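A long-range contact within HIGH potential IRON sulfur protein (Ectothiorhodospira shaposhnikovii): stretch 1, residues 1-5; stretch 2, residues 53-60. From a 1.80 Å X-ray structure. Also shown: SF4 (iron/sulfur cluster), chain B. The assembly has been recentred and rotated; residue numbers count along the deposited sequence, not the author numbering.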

# COMPACT_ATOMS: atom_id res chain seq x y z
N MET A 1 -7.56 15.02 -0.17
CA MET A 1 -7.13 13.66 -0.42
C MET A 1 -6.14 13.70 -1.58
O MET A 1 -6.42 14.35 -2.59
CB MET A 1 -8.38 12.81 -0.71
CG MET A 1 -8.12 11.49 -1.40
SD MET A 1 -8.11 10.11 -0.23
CE MET A 1 -8.52 10.92 1.34
N GLU A 2 -4.99 13.06 -1.45
CA GLU A 2 -4.01 13.09 -2.53
C GLU A 2 -3.14 11.84 -2.47
O GLU A 2 -3.12 11.13 -1.48
CB GLU A 2 -3.15 14.36 -2.50
CG GLU A 2 -2.30 14.42 -1.23
CD GLU A 2 -1.39 15.61 -1.11
OE1 GLU A 2 -1.46 16.40 -2.15
OE2 GLU A 2 -0.68 15.80 -0.14
N ARG A 3 -2.41 11.60 -3.55
CA ARG A 3 -1.55 10.42 -3.58
C ARG A 3 -0.43 10.46 -2.54
O ARG A 3 0.23 11.48 -2.37
CB ARG A 3 -0.94 10.25 -4.97
CG ARG A 3 -1.93 9.83 -6.06
CD ARG A 3 -1.24 9.43 -7.36
NE ARG A 3 -0.64 10.61 -7.94
CZ ARG A 3 0.66 10.75 -8.19
NH1 ARG A 3 1.52 9.77 -7.95
NH2 ARG A 3 1.08 11.90 -8.71
N LEU A 4 -0.21 9.33 -1.87
CA LEU A 4 0.87 9.24 -0.88
C LEU A 4 2.21 9.26 -1.62
O LEU A 4 2.34 8.71 -2.71
CB LEU A 4 0.77 7.82 -0.27
CG LEU A 4 1.81 7.48 0.80
CD1 LEU A 4 1.69 8.42 1.99
CD2 LEU A 4 1.59 6.03 1.24
N SER A 5 3.25 9.85 -1.02
CA SER A 5 4.56 9.86 -1.64
C SER A 5 5.43 8.83 -0.92
O SER A 5 5.31 8.64 0.28
CB SER A 5 5.20 11.24 -1.52
OG SER A 5 6.59 11.15 -1.79
N VAL A 53 -4.97 2.76 6.90
CA VAL A 53 -3.82 3.15 7.67
C VAL A 53 -3.16 4.44 7.22
O VAL A 53 -2.26 4.92 7.90
CB VAL A 53 -2.91 1.95 7.99
CG1 VAL A 53 -2.00 1.58 6.83
CG2 VAL A 53 -2.10 2.18 9.25
N PHE A 54 -3.62 5.03 6.10
CA PHE A 54 -3.07 6.28 5.58
C PHE A 54 -4.20 7.25 5.31
O PHE A 54 -4.55 7.54 4.17
CB PHE A 54 -2.36 6.01 4.24
CG PHE A 54 -1.00 5.37 4.42
CD1 PHE A 54 0.04 6.15 4.92
CD2 PHE A 54 -0.74 4.03 4.09
CE1 PHE A 54 1.32 5.63 5.09
CE2 PHE A 54 0.54 3.50 4.26
CZ PHE A 54 1.57 4.30 4.76
N PRO A 55 -4.81 7.77 6.36
CA PRO A 55 -5.91 8.70 6.21
C PRO A 55 -5.57 9.90 5.34
O PRO A 55 -4.49 10.49 5.47
CB PRO A 55 -6.27 9.17 7.62
CG PRO A 55 -5.50 8.29 8.58
CD PRO A 55 -4.44 7.55 7.78
N GLY A 56 -6.50 10.26 4.46
CA GLY A 56 -6.32 11.41 3.58
C GLY A 56 -5.44 11.16 2.38
O GLY A 56 -5.12 12.08 1.63
N LYS A 57 -5.03 9.91 2.18
CA LYS A 57 -4.17 9.60 1.06
C LYS A 57 -4.67 8.49 0.18
O LYS A 57 -5.49 7.68 0.60
CB LYS A 57 -2.97 8.83 1.58
CG LYS A 57 -2.03 9.67 2.40
CD LYS A 57 -1.83 11.02 1.79
CE LYS A 57 -0.70 11.72 2.50
NZ LYS A 57 -0.66 13.16 2.22
N LEU A 58 -4.14 8.47 -1.05
CA LEU A 58 -4.46 7.45 -2.03
C LEU A 58 -3.18 6.62 -2.16
O LEU A 58 -2.09 7.19 -2.30
CB LEU A 58 -4.77 7.98 -3.45
CG LEU A 58 -6.06 8.79 -3.52
CD1 LEU A 58 -6.22 9.33 -4.94
CD2 LEU A 58 -7.24 7.90 -3.17
N VAL A 59 -3.28 5.29 -2.12
CA VAL A 59 -2.10 4.45 -2.26
C VAL A 59 -2.18 3.71 -3.59
O VAL A 59 -3.26 3.58 -4.16
CB VAL A 59 -1.90 3.48 -1.10
CG1 VAL A 59 -1.84 4.27 0.20
CG2 VAL A 59 -3.02 2.45 -1.06
N SER A 60 -1.03 3.24 -4.07
CA SER A 60 -0.96 2.51 -5.32
C SER A 60 -1.57 1.11 -5.21
O SER A 60 -1.20 0.33 -4.33
CB SER A 60 0.50 2.41 -5.71
OG SER A 60 0.64 1.51 -6.79
FE1 SF4 B . -1.34 -1.05 0.79
FE2 SF4 B . -2.48 -2.56 2.76
FE3 SF4 B . -2.57 0.17 2.86
FE4 SF4 B . -0.19 -1.12 3.20
S1 SF4 B . -2.02 -1.29 4.51
S2 SF4 B . -0.56 0.70 1.92
S3 SF4 B . -0.46 -2.86 1.85
S4 SF4 B . -3.49 -1.16 1.27
O HOH W 1 0.76 12.76 -0.16

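The N-terminal segment lies parallel to the strand that follows the Phe54–Lys57 type II turn, and the register is set by two bridges, Glu2 with Lys57 (CA–CA 5.0 Å) and Arg3 with Leu58 (CA–CA 4.4 Å). Three hydrogen bonds fix it: Glu2 N to Gly56 O (3.2 Å), Leu58 N to Glu2 O (2.9 Å) and Leu4 N to Leu58 O (2.9 Å), the last nearly linear at 172°. Glu2 bonds through N to Gly56 and through O to Leu58, the two neighbours of Lys57, while Leu58 bonds through N to Glu2 and through O to Leu4, the two neighbours of Arg3; this is the alternation of parallel strands. The turn is closed by Lys57 N to Phe54 O (3.1 Å), and Gly56 takes a positive phi of 78°, a value that favours glycine.

Glu2 and Lys57 project from the same face of the sheet. With chi1 p and chi2 t, Glu2 extends its carboxylate alongside Lys57, whose m, m, t, t chain bends near its base and then runs straight. The result is a long salt bridge, Glu2 OE2 to Lys57 NZ 3.5 Å, supplemented by a water that accepts from Lys57 NZ (2.8 Å), donates to Arg3 O (2.6 Å) and bonds weakly to Glu2 OE2 (3.4 Å).

On the face carrying Arg3 and Leu58, Arg3 CG approaches Leu58 CB only to 4.3 Å. Met1 starts sideways, but chi1 t with off-well chi2 (99°) and chi3 (3°) folds its end back, bringing Met1 CE to 3.2 Å from Gly56 CA and Met1 SD to 3.8 Å from Leu58 CD2. A chi3 near 0° is an unfavourable eclipsed torsion, and 3.2 Å is shorter than a usual carbon–carbon van der Waals contact, so the conformation of this exposed end is best read with caution.

Leu4, buried, adopts the t, p rotamer. This places Leu4 CD2 3.8 Å from the Phe54 ring centroid, 7° off the normal, a CH-pi contact, and 4.0 Å from Val59 CG1. Near its plane, the ring's edge meets the cluster, Phe54 CE2 lying 3.8 Å from SF4 S2.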